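Local atomic coordinates of MmeI (Methylophilus methylotrophus, PDB entry 5HR4), a protein that acts as a Type IIL restriction-modification enzyme, binding DNA and probably methylating adenine at N6 with S-adenosyl-L-methionine as the methyl donor. Residues T316-I321 against L370-R375; L322-P327 against F477-P482; T358-A363 against N467-A472; A522-I525 against N530-C533. All blocks are in the same frame, centred on the assembly; numbering follows the deposited sequence.

Interaction 1. Residues T316-I321 against L370-R375. With SFG (sinefungin), chain H.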
# COMPACT_ATOMS: atom_id res chain seq x y z
N THR A 316 -7.37 6.74 1.32
CA THR A 316 -6.22 7.52 0.87
C THR A 316 -6.37 8.97 1.29
O THR A 316 -7.39 9.61 1.01
CB THR A 316 -6.06 7.42 -0.64
OG1 THR A 316 -6.12 6.04 -1.04
CG2 THR A 316 -4.71 7.98 -1.05
N SER A 317 -5.34 9.49 1.96
CA SER A 317 -5.32 10.86 2.46
C SER A 317 -5.58 11.86 1.35
O SER A 317 -5.22 11.65 0.19
CB SER A 317 -3.97 11.19 3.13
N GLU A 318 -6.20 12.99 1.72
CA GLU A 318 -6.15 14.16 0.84
C GLU A 318 -4.74 14.40 0.31
O GLU A 318 -4.56 14.68 -0.88
CB GLU A 318 -6.65 15.41 1.58
CG GLU A 318 -7.02 16.55 0.63
CD GLU A 318 -7.91 17.63 1.27
OE1 GLU A 318 -8.99 17.29 1.82
OE2 GLU A 318 -7.52 18.82 1.22
N ALA A 319 -3.72 14.30 1.17
CA ALA A 319 -2.38 14.67 0.73
C ALA A 319 -1.85 13.71 -0.32
O ALA A 319 -1.17 14.12 -1.26
CB ALA A 319 -1.42 14.73 1.91
N ASN A 320 -2.16 12.42 -0.18
CA ASN A 320 -1.57 11.42 -1.07
C ASN A 320 -2.25 11.41 -2.43
O ASN A 320 -1.58 11.20 -3.45
CB ASN A 320 -1.61 10.05 -0.41
CG ASN A 320 -0.42 9.82 0.52
OD1 ASN A 320 0.64 10.43 0.35
ND2 ASN A 320 -0.59 8.93 1.48
N ILE A 321 -3.56 11.69 -2.47
CA ILE A 321 -4.28 11.91 -3.73
C ILE A 321 -3.75 13.17 -4.45
O ILE A 321 -3.60 13.18 -5.68
CB ILE A 321 -5.80 11.99 -3.47
CG1 ILE A 321 -6.29 10.69 -2.83
CG2 ILE A 321 -6.57 12.26 -4.75
CD1 ILE A 321 -7.75 10.71 -2.43
N LEU A 370 -12.15 10.34 -6.43
CA LEU A 370 -13.17 11.03 -7.21
C LEU A 370 -13.64 12.30 -6.53
O LEU A 370 -13.98 13.28 -7.22
CB LEU A 370 -14.35 10.11 -7.49
CG LEU A 370 -13.90 8.86 -8.24
CD1 LEU A 370 -15.04 7.86 -8.40
CD2 LEU A 370 -13.30 9.22 -9.58
N VAL A 371 -13.67 12.33 -5.19
CA VAL A 371 -14.20 13.49 -4.49
C VAL A 371 -13.20 14.64 -4.56
O VAL A 371 -13.53 15.75 -5.00
CB VAL A 371 -14.58 13.13 -3.05
CG1 VAL A 371 -14.73 14.36 -2.19
CG2 VAL A 371 -15.87 12.34 -3.04
N ILE A 372 -11.94 14.38 -4.16
CA ILE A 372 -10.90 15.40 -4.29
C ILE A 372 -10.81 15.93 -5.71
O ILE A 372 -10.68 17.14 -5.93
CB ILE A 372 -9.53 14.86 -3.82
CG1 ILE A 372 -9.61 14.45 -2.37
CG2 ILE A 372 -8.47 15.96 -3.95
CD1 ILE A 372 -9.96 15.63 -1.50
N THR A 373 -10.86 15.04 -6.71
CA THR A 373 -10.72 15.49 -8.09
C THR A 373 -11.87 16.42 -8.46
O THR A 373 -11.66 17.52 -9.00
CB THR A 373 -10.68 14.33 -9.07
OG1 THR A 373 -9.51 13.53 -8.85
CG2 THR A 373 -10.67 14.86 -10.50
N TYR A 374 -13.09 16.01 -8.16
CA TYR A 374 -14.25 16.83 -8.49
C TYR A 374 -14.20 18.16 -7.76
O TYR A 374 -14.67 19.17 -8.29
CB TYR A 374 -15.54 16.05 -8.17
CG TYR A 374 -16.82 16.83 -8.34
CD1 TYR A 374 -17.23 17.26 -9.60
CD2 TYR A 374 -17.62 17.13 -7.25
CE1 TYR A 374 -18.39 18.00 -9.77
CE2 TYR A 374 -18.80 17.85 -7.41
CZ TYR A 374 -19.17 18.28 -8.67
OH TYR A 374 -20.33 19.00 -8.83
N ARG A 375 -13.62 18.20 -6.56
CA ARG A 375 -13.57 19.47 -5.83
C ARG A 375 -12.56 20.42 -6.46
O ARG A 375 -12.83 21.61 -6.62
CB ARG A 375 -13.25 19.22 -4.35
CG ARG A 375 -12.59 20.40 -3.69
CD ARG A 375 -12.72 20.37 -2.18
NE ARG A 375 -11.75 19.49 -1.53
CZ ARG A 375 -10.43 19.66 -1.58
NH1 ARG A 375 -9.93 20.67 -2.28
NH2 ARG A 375 -9.61 18.82 -0.95
N SFG H . -8.88 4.92 -2.53
CA SFG H . -9.95 4.55 -1.63
C SFG H . -10.15 5.70 -0.67
O SFG H . -9.41 6.71 -0.79
OXT SFG H . -11.04 5.68 0.21
CB SFG H . -9.58 3.28 -0.86
CG SFG H . -9.23 2.20 -1.88
CD SFG H . -8.62 1.07 -1.08
NE SFG H . -7.23 1.42 -0.85
C5' SFG H . -8.74 -0.27 -1.81
C4' SFG H . -10.20 -0.66 -2.22
O4' SFG H . -10.16 -1.60 -3.12
C3' SFG H . -11.03 -1.28 -1.08
O3' SFG H . -12.03 -0.42 -0.78
C2' SFG H . -11.56 -2.64 -1.62
O2' SFG H . -12.99 -2.86 -1.26
C1' SFG H . -11.46 -2.52 -2.91
N9 SFG H . -11.15 -3.74 -3.58
C8 SFG H . -10.35 -4.72 -3.18
N7 SFG H . -10.31 -5.65 -4.14
C5 SFG H . -11.09 -5.23 -5.13
C6 SFG H . -11.41 -5.82 -6.33
N6 SFG H . -11.01 -7.06 -6.95
N1 SFG H . -12.23 -5.22 -7.19
C2 SFG H . -12.75 -4.01 -6.86
N3 SFG H . -12.44 -3.44 -5.67
C4 SFG H . -11.61 -4.05 -4.80

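Interaction 2. Residues L322-P327 against F477-P482. With SFG (sinefungin), chain H; nucleotides of chain B.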
# COMPACT_ATOMS: atom_id res chain seq x y z
N LEU A 322 -3.46 14.24 -3.71
CA LEU A 322 -2.94 15.44 -4.36
C LEU A 322 -1.56 15.19 -4.98
O LEU A 322 -1.29 15.69 -6.08
CB LEU A 322 -2.91 16.62 -3.37
CG LEU A 322 -4.33 17.09 -3.01
CD1 LEU A 322 -4.44 18.00 -1.77
CD2 LEU A 322 -4.94 17.78 -4.21
N LYS A 323 -0.69 14.39 -4.35
CA LYS A 323 0.57 14.07 -5.01
C LYS A 323 0.35 13.26 -6.28
O LYS A 323 1.25 13.18 -7.12
CB LYS A 323 1.55 13.27 -4.14
CG LYS A 323 1.36 13.31 -2.66
CD LYS A 323 1.94 12.05 -2.05
CE LYS A 323 2.92 12.37 -0.94
NZ LYS A 323 3.41 11.12 -0.32
N LEU A 324 -0.81 12.62 -6.41
CA LEU A 324 -1.07 11.81 -7.59
C LEU A 324 -1.81 12.58 -8.68
O LEU A 324 -1.45 12.48 -9.86
CB LEU A 324 -1.83 10.55 -7.18
CG LEU A 324 -2.08 9.49 -8.24
CD1 LEU A 324 -2.27 8.21 -7.50
CD2 LEU A 324 -3.31 9.78 -9.09
N ILE A 325 -2.83 13.37 -8.33
CA ILE A 325 -3.56 14.08 -9.38
C ILE A 325 -2.88 15.37 -9.84
O ILE A 325 -3.19 15.86 -10.94
CB ILE A 325 -5.01 14.40 -8.95
CG1 ILE A 325 -5.03 15.40 -7.80
CG2 ILE A 325 -5.77 13.09 -8.61
CD1 ILE A 325 -6.42 15.73 -7.29
N LYS A 326 -1.97 15.96 -9.06
CA LYS A 326 -1.33 17.19 -9.56
C LYS A 326 -0.49 16.91 -10.79
O LYS A 326 -0.72 17.56 -11.83
CB LYS A 326 -0.50 17.87 -8.46
CG LYS A 326 -1.31 18.60 -7.38
CD LYS A 326 -0.41 18.95 -6.17
CE LYS A 326 -0.09 20.45 -6.10
NZ LYS A 326 0.44 20.95 -7.39
N PRO A 327 0.45 15.96 -10.78
CA PRO A 327 1.14 15.61 -12.03
C PRO A 327 0.24 14.96 -13.06
O PRO A 327 0.48 15.14 -14.26
CB PRO A 327 2.26 14.65 -11.58
CG PRO A 327 2.27 14.71 -10.10
CD PRO A 327 0.91 15.11 -9.67
N PHE A 477 -8.76 9.83 -17.58
CA PHE A 477 -7.77 9.47 -16.58
C PHE A 477 -8.21 8.24 -15.79
O PHE A 477 -9.39 8.06 -15.48
CB PHE A 477 -7.49 10.64 -15.66
CG PHE A 477 -7.16 11.88 -16.39
CD1 PHE A 477 -5.85 12.17 -16.74
CD2 PHE A 477 -8.16 12.75 -16.78
CE1 PHE A 477 -5.54 13.32 -17.43
CE2 PHE A 477 -7.85 13.90 -17.49
CZ PHE A 477 -6.54 14.18 -17.81
N ILE A 478 -7.23 7.38 -15.49
CA ILE A 478 -7.40 6.23 -14.63
C ILE A 478 -6.50 6.45 -13.43
O ILE A 478 -5.27 6.54 -13.57
CB ILE A 478 -7.06 4.92 -15.35
CG1 ILE A 478 -8.10 4.61 -16.42
CG2 ILE A 478 -7.00 3.75 -14.40
CD1 ILE A 478 -7.75 3.40 -17.20
N LEU A 479 -7.10 6.59 -12.25
CA LEU A 479 -6.35 6.80 -11.03
C LEU A 479 -6.96 6.02 -9.88
O LEU A 479 -8.16 5.76 -9.87
CB LEU A 479 -6.29 8.28 -10.66
CG LEU A 479 -7.53 9.15 -10.83
CD1 LEU A 479 -8.46 9.00 -9.68
CD2 LEU A 479 -7.07 10.59 -10.89
N GLY A 480 -6.13 5.66 -8.91
CA GLY A 480 -6.66 5.14 -7.67
C GLY A 480 -5.60 4.42 -6.88
O GLY A 480 -4.44 4.32 -7.28
N ASN A 481 -6.04 3.90 -5.73
CA ASN A 481 -5.18 3.24 -4.76
C ASN A 481 -5.66 1.80 -4.55
O ASN A 481 -6.35 1.50 -3.56
CB ASN A 481 -5.16 4.01 -3.44
CG ASN A 481 -4.29 3.35 -2.40
OD1 ASN A 481 -3.38 2.57 -2.73
ND2 ASN A 481 -4.56 3.63 -1.14
N PRO A 482 -5.28 0.89 -5.44
CA PRO A 482 -5.77 -0.50 -5.38
C PRO A 482 -5.18 -1.27 -4.21
O PRO A 482 -4.10 -0.92 -3.70
CB PRO A 482 -5.31 -1.10 -6.72
CG PRO A 482 -4.91 0.07 -7.57
CD PRO A 482 -4.45 1.14 -6.63
N SFG H . -8.88 4.92 -2.53
CA SFG H . -9.95 4.55 -1.63
C SFG H . -10.15 5.70 -0.67
O SFG H . -9.41 6.71 -0.79
OXT SFG H . -11.04 5.68 0.21
CB SFG H . -9.58 3.28 -0.86
CG SFG H . -9.23 2.20 -1.88
CD SFG H . -8.62 1.07 -1.08
NE SFG H . -7.23 1.42 -0.85
C5' SFG H . -8.74 -0.27 -1.81
C4' SFG H . -10.20 -0.66 -2.22
O4' SFG H . -10.16 -1.60 -3.12
C3' SFG H . -11.03 -1.28 -1.08
O3' SFG H . -12.03 -0.42 -0.78
C2' SFG H . -11.56 -2.64 -1.62
O2' SFG H . -12.99 -2.86 -1.26
C1' SFG H . -11.46 -2.52 -2.91
N9 SFG H . -11.15 -3.74 -3.58
C8 SFG H . -10.35 -4.72 -3.18
N7 SFG H . -10.31 -5.65 -4.14
C5 SFG H . -11.09 -5.23 -5.13
C6 SFG H . -11.41 -5.82 -6.33
N6 SFG H . -11.01 -7.06 -6.95
N1 SFG H . -12.23 -5.22 -7.19
C2 SFG H . -12.75 -4.01 -6.86
N3 SFG H . -12.44 -3.44 -5.67
C4 SFG H . -11.61 -4.05 -4.80
P DA B 7 0.61 -7.72 3.69
OP1 DA B 7 -0.53 -8.19 4.52
OP2 DA B 7 0.62 -8.01 2.24
O5' DA B 7 0.81 -6.17 3.98
C5' DA B 7 0.28 -5.21 3.16
C4' DA B 7 0.07 -3.99 4.00
O4' DA B 7 -0.47 -2.93 3.22
C3' DA B 7 -0.89 -4.19 5.17
O3' DA B 7 -0.33 -3.55 6.28
C2' DA B 7 -2.17 -3.52 4.70
C1' DA B 7 -1.64 -2.41 3.81
N9 DA B 7 -2.49 -2.05 2.68
C8 DA B 7 -3.17 -2.90 1.87
N7 DA B 7 -3.78 -2.30 0.89
C5 DA B 7 -3.45 -0.96 1.05
C6 DA B 7 -3.78 0.20 0.30
N6 DA B 7 -4.56 0.20 -0.78
N1 DA B 7 -3.28 1.38 0.73
C2 DA B 7 -2.50 1.38 1.81
N3 DA B 7 -2.12 0.35 2.58
C4 DA B 7 -2.64 -0.80 2.13

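Interaction 3. Residues T358-A363 against N467-A472. With SFG (sinefungin), chain H.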
# COMPACT_ATOMS: atom_id res chain seq x y z
N THR A 358 -13.33 12.79 -18.11
CA THR A 358 -13.89 11.70 -17.31
C THR A 358 -12.80 11.08 -16.45
O THR A 358 -11.64 10.95 -16.88
CB THR A 358 -14.54 10.63 -18.19
OG1 THR A 358 -13.63 10.21 -19.21
CG2 THR A 358 -15.78 11.17 -18.86
N PHE A 359 -13.16 10.70 -15.22
CA PHE A 359 -12.23 10.13 -14.25
C PHE A 359 -12.71 8.75 -13.81
O PHE A 359 -13.89 8.56 -13.52
CB PHE A 359 -12.06 11.06 -13.05
CG PHE A 359 -11.61 12.45 -13.44
CD1 PHE A 359 -10.25 12.77 -13.46
CD2 PHE A 359 -12.53 13.41 -13.83
CE1 PHE A 359 -9.83 14.01 -13.84
CE2 PHE A 359 -12.10 14.67 -14.20
CZ PHE A 359 -10.76 14.97 -14.20
N PHE A 360 -11.77 7.80 -13.73
CA PHE A 360 -12.10 6.38 -13.59
C PHE A 360 -11.18 5.73 -12.56
O PHE A 360 -10.00 5.49 -12.83
CB PHE A 360 -11.96 5.70 -14.96
CG PHE A 360 -12.49 4.30 -15.01
CD1 PHE A 360 -13.17 3.74 -13.94
CD2 PHE A 360 -12.31 3.55 -16.16
CE1 PHE A 360 -13.64 2.44 -14.00
CE2 PHE A 360 -12.77 2.26 -16.24
CZ PHE A 360 -13.45 1.69 -15.15
N ASP A 361 -11.73 5.41 -11.38
CA ASP A 361 -10.99 4.76 -10.30
C ASP A 361 -11.40 3.29 -10.15
O ASP A 361 -12.41 2.99 -9.49
CB ASP A 361 -11.22 5.53 -8.99
CG ASP A 361 -10.34 5.01 -7.82
OD1 ASP A 361 -9.70 3.93 -7.93
OD2 ASP A 361 -10.33 5.68 -6.75
N PRO A 362 -10.61 2.34 -10.69
CA PRO A 362 -11.04 0.94 -10.76
C PRO A 362 -10.85 0.15 -9.48
O PRO A 362 -10.65 -1.07 -9.52
CB PRO A 362 -10.16 0.36 -11.88
CG PRO A 362 -9.07 1.42 -12.15
CD PRO A 362 -9.23 2.51 -11.15
N ALA A 363 -10.90 0.83 -8.33
CA ALA A 363 -10.80 0.24 -7.00
C ALA A 363 -11.09 1.35 -6.00
O ALA A 363 -10.36 1.54 -5.03
CB ALA A 363 -9.41 -0.38 -6.78
N ASN A 467 -14.85 -1.58 -19.89
CA ASN A 467 -15.72 -0.87 -20.83
C ASN A 467 -17.20 -0.94 -20.47
O ASN A 467 -17.99 -0.15 -21.00
CB ASN A 467 -15.52 -1.38 -22.26
CG ASN A 467 -14.19 -0.96 -22.86
OD1 ASN A 467 -14.00 0.21 -23.24
ND2 ASN A 467 -13.25 -1.90 -22.94
N ASP A 468 -17.62 -1.85 -19.59
CA ASP A 468 -19.02 -1.79 -19.18
C ASP A 468 -19.29 -0.64 -18.22
O ASP A 468 -20.44 -0.19 -18.09
CB ASP A 468 -19.46 -3.11 -18.56
CG ASP A 468 -19.29 -4.27 -19.51
OD1 ASP A 468 -19.31 -4.02 -20.74
OD2 ASP A 468 -19.14 -5.42 -19.03
N VAL A 469 -18.26 -0.15 -17.53
CA VAL A 469 -18.40 1.02 -16.68
C VAL A 469 -18.24 2.30 -17.49
O VAL A 469 -18.96 3.28 -17.27
CB VAL A 469 -17.38 0.97 -15.53
CG1 VAL A 469 -17.59 2.15 -14.56
CG2 VAL A 469 -17.48 -0.37 -14.82
N LEU A 470 -17.28 2.30 -18.41
CA LEU A 470 -16.93 3.49 -19.17
C LEU A 470 -16.20 3.04 -20.42
O LEU A 470 -15.15 2.38 -20.32
CB LEU A 470 -16.06 4.45 -18.35
CG LEU A 470 -15.54 5.67 -19.11
CD1 LEU A 470 -16.70 6.35 -19.80
CD2 LEU A 470 -14.82 6.66 -18.21
N GLU A 471 -16.74 3.36 -21.58
CA GLU A 471 -16.04 3.06 -22.82
C GLU A 471 -14.70 3.80 -22.86
O GLU A 471 -14.64 5.02 -22.63
CB GLU A 471 -16.92 3.41 -24.02
N ALA A 472 -13.63 3.05 -23.15
CA ALA A 472 -12.28 3.61 -23.19
C ALA A 472 -12.20 4.87 -24.06
O ALA A 472 -11.51 5.83 -23.70
CB ALA A 472 -11.30 2.56 -23.69
N SFG H . -8.88 4.92 -2.53
CA SFG H . -9.95 4.55 -1.63
C SFG H . -10.15 5.70 -0.67
O SFG H . -9.41 6.71 -0.79
OXT SFG H . -11.04 5.68 0.21
CB SFG H . -9.58 3.28 -0.86
CG SFG H . -9.23 2.20 -1.88
CD SFG H . -8.62 1.07 -1.08
NE SFG H . -7.23 1.42 -0.85
C5' SFG H . -8.74 -0.27 -1.81
C4' SFG H . -10.20 -0.66 -2.22
O4' SFG H . -10.16 -1.60 -3.12
C3' SFG H . -11.03 -1.28 -1.08
O3' SFG H . -12.03 -0.42 -0.78
C2' SFG H . -11.56 -2.64 -1.62
O2' SFG H . -12.99 -2.86 -1.26
C1' SFG H . -11.46 -2.52 -2.91
N9 SFG H . -11.15 -3.74 -3.58
C8 SFG H . -10.35 -4.72 -3.18
N7 SFG H . -10.31 -5.65 -4.14
C5 SFG H . -11.09 -5.23 -5.13
C6 SFG H . -11.41 -5.82 -6.33
N6 SFG H . -11.01 -7.06 -6.95
N1 SFG H . -12.23 -5.22 -7.19
C2 SFG H . -12.75 -4.01 -6.86
N3 SFG H . -12.44 -3.44 -5.67
C4 SFG H . -11.61 -4.05 -4.80

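Interaction 4. Residues A522-I525 against N530-C533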
# COMPACT_ATOMS: atom_id res chain seq x y z
N ALA A 522 -3.50 -1.54 -18.63
CA ALA A 522 -2.69 -1.59 -19.85
C ALA A 522 -3.47 -2.16 -21.03
O ALA A 522 -3.31 -1.71 -22.16
CB ALA A 522 -1.42 -2.40 -19.62
N HIS A 523 -4.32 -3.16 -20.78
CA HIS A 523 -5.16 -3.68 -21.86
C HIS A 523 -6.29 -2.72 -22.19
O HIS A 523 -6.62 -2.51 -23.37
CB HIS A 523 -5.69 -5.07 -21.50
CG HIS A 523 -4.70 -6.17 -21.72
ND1 HIS A 523 -4.09 -6.85 -20.68
CD2 HIS A 523 -4.19 -6.70 -22.85
CE1 HIS A 523 -3.26 -7.75 -21.16
NE2 HIS A 523 -3.30 -7.69 -22.48
N TYR A 524 -6.87 -2.09 -21.17
CA TYR A 524 -7.98 -1.17 -21.37
C TYR A 524 -7.59 0.02 -22.25
O TYR A 524 -8.35 0.42 -23.14
CB TYR A 524 -8.45 -0.69 -20.01
CG TYR A 524 -9.56 0.34 -20.03
CD1 TYR A 524 -10.85 -0.01 -20.38
CD2 TYR A 524 -9.32 1.65 -19.64
CE1 TYR A 524 -11.87 0.93 -20.38
CE2 TYR A 524 -10.33 2.59 -19.63
CZ TYR A 524 -11.60 2.23 -19.99
OH TYR A 524 -12.61 3.15 -19.98
N ILE A 525 -6.42 0.62 -22.01
CA ILE A 525 -6.06 1.83 -22.74
C ILE A 525 -5.48 1.52 -24.11
O ILE A 525 -5.18 2.45 -24.87
CB ILE A 525 -5.05 2.71 -21.97
CG1 ILE A 525 -3.69 2.04 -21.86
CG2 ILE A 525 -5.59 3.02 -20.58
CD1 ILE A 525 -2.65 2.92 -21.19
N ASN A 530 -4.63 8.08 -25.48
CA ASN A 530 -4.70 9.39 -24.85
C ASN A 530 -4.94 9.30 -23.35
O ASN A 530 -4.79 10.29 -22.64
CB ASN A 530 -5.80 10.24 -25.49
CG ASN A 530 -5.31 10.96 -26.72
OD1 ASN A 530 -4.27 10.62 -27.28
ND2 ASN A 530 -6.07 11.97 -27.15
N ILE A 531 -5.34 8.13 -22.86
CA ILE A 531 -5.57 8.01 -21.44
C ILE A 531 -4.23 8.04 -20.73
O ILE A 531 -3.21 7.55 -21.24
CB ILE A 531 -6.34 6.71 -21.15
CG1 ILE A 531 -7.71 6.76 -21.84
CG2 ILE A 531 -6.41 6.47 -19.65
CD1 ILE A 531 -8.45 5.41 -21.87
N ARG A 532 -4.21 8.69 -19.56
CA ARG A 532 -3.08 8.73 -18.65
C ARG A 532 -3.50 8.12 -17.31
O ARG A 532 -4.61 8.37 -16.83
CB ARG A 532 -2.62 10.17 -18.47
N CYS A 533 -2.63 7.29 -16.72
CA CYS A 533 -2.96 6.53 -15.51
C CYS A 533 -1.96 6.78 -14.39
O CYS A 533 -0.76 6.98 -14.63
CB CYS A 533 -3.01 5.01 -15.76
SG CYS A 533 -3.90 4.48 -17.24

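Interaction 1. Residues T316-I321 against L370-R375
Glu318 and Arg375, on two different helices, meet in a salt bridge, OE2 of Glu318 lying 3.0 Å from NH2 of Arg375. The side chains cross at about a right angle, and the planes of carboxylate and guanidinium are 52° apart, so the acid meets the base obliquely; CG of Glu318 lies at the guanidinium edge, in its plane. Beside this pair, Glu318 CG rests 3.7 Å from CD1 of Ile372. Further in, CG2 of Ile321 packs 4.0 Å from CB of Ile372.

Glu318 reaches across because its CG stands anti to the backbone N (chi1 -163°) and the chain runs on extended. It occupies the first turn of helix 318-340. Just ahead of that turn Thr316 N donates to the carboxylate O of sinefungin at 2.9 Å, and its OG1 takes a weak bond from the ligand amine.

An alanine in place of Glu318 removes the carboxylate and would probably leave Arg375 without this charge partner, its guanidinium freer to turn. One charge pair at a partly exposed margin, next to buried isoleucine contacts, thus joins helix 368-388 to the start of helix 318-340 near the sinefungin pocket.

Interaction 2. Residues L322-P327 against F477-P482
Leu324 and Ile325 of helix 318-340 come down on one strand residue, Leu479. All of the apolar contact runs through methyl groups and a CB: CD2 of Leu324 lies 3.7 Å from CB of Leu479, and CG2 of Ile325 lies 3.6 Å from CD2 of Leu479. The two helix side chains thus hold Leu479 at its root and at one branch. Its CG lies between the backbone N and the carbonyl carbon (chi1 40°), and this torsion and chi2 together bring CD2 against Ile325. Gly480 follows with backbone angles at which a CB would jam against the carbonyl O of Leu479.

The polar contacts begin where the strand ends. Asn481 O accepts a bond from NE of sinefungin at 2.9 Å. The side-chain amide bonds the base of DA7 of chain B: ND2 donates to N1 at 3.2 Å, while N6 gives OD1 a weak bond of 3.3 Å. Asn481 ND2 also bonds OG1 of Thr316, which helps fix which way round the amide lies. A leucine in place of Asn481 would probably leave N1 and N6 of the adenine without these mates. Asn481 and Pro482 open the Asn-Pro-Pro-Phe motif of adenine-N6 methyltransferases, consistent with DA7 being held as the methyl acceptor.

Helix 322-327 runs nearly antiparallel to strand 477-480, at 168° with the axes 9.6 Å apart. Phe369 of helix 368-388 touches Leu324, Leu479 and Asn481, and the strand itself lies in the sheet between strands 359-361 and 532-538.

Interaction 3. Residues T358-A363 against N467-A472
Phe360 points its ring from strand 359-361 at the loop 467-472, where Val469 and Leu470 receive it. With CG anti to the backbone N (chi1 -170°), the ring extends outward until CE1 lies 4.0 Å from CG1 of Val469 and CZ equally near its CB. The valine side chain runs aslant to the phenylalanine. On the CD2 side, CB of Leu470 approaches the same ring at 4.4 Å. Outside the two segments, Trp466 meets the ring edge-to-face and Ile412 of strand 409-413 also touches it.

Leu470 turns its CD2 branch to Thr358, 3.9 Å from OG1 and about as far from CB. That hydroxyl has its polar partner in Lys474 O, so what it offers the leucine is a contact surface. Across the loop, Asn467 OD1 accepts Ala472 N in a straight bond of 2.9 Å (166° at the hydrogen), tying the two ends of 467-472 together.

At the far end of 358-363, Ala363 O lies 3.4 Å from CG of sinefungin, in the Asp-Pro-Ala-Cys-Gly version of the methyltransferase motif I. The chemistry is divided: apolar groups join strand to loop, while the hydrogen bond to the Asn467 side chain that braces the loop stays within it.

Interaction 4. Residues A522-I525 against N530-C533
Ile525 drives its CG2 methyl into a hollow made by Ile531 and Cys533. The walls are CG2 of Ile531 at 3.7 Å from Ile525 CG2, CB of Ile531 scarcely further, and SG of Cys533 at 4.0 Å from the same methyl. One small bump therefore touches two residues that stand on the same side of the chain, one on each flank of Arg532. The chi1 of 68° sets Ile525 CG2 anti to its carbonyl carbon, and this is the branch that fills the hollow.

In return CD1 of Ile531 lodges in the notch between Ile525 and Tyr524, 3.9 Å from Ile525 CG2 and 4.1 Å from CE2 of Tyr524. Tyr524 and Ile531 cross at about a right angle, the methyl approaching the ring obliquely. The tyrosine hydroxyl reaches past this contact to bond Leu470 O, which holds the far end of the ring.

All this closes the turn in which the chain leaves helix 517-524 and enters strand 532-538, completing a beta-alpha-beta connection from the parallel strand 477-480. Ile478 of that strand touches Tyr524, Ile525, Ile531 and Cys533 alike, and backbone bonds from Arg532 to Ile478 and from Cys533 to Phe587 set the new strand between 477-480 and 581-588.

Interactions 1 and 2 share helix 318-340 and both touch the ligand, but the first is partly buried and includes a charge pair, whereas the second is fully buried and purely apolar until the strand stops at Asn481, which bonds both sinefungin and the adenine. Interactions 2, 3 and 4 reach the same sheet, and interaction 3 is nested along the chain inside the loop closed by interaction 2. Interaction 3 is again partly buried, a loop laid against an aromatic side chain; interaction 4 is a buried hydrophobic turn. Between the paired segments, only interaction 1 has a polar link, at its more exposed margin; the others are apolar, with Tyr524 OH to Leu470 O tying interactions 3 and 4.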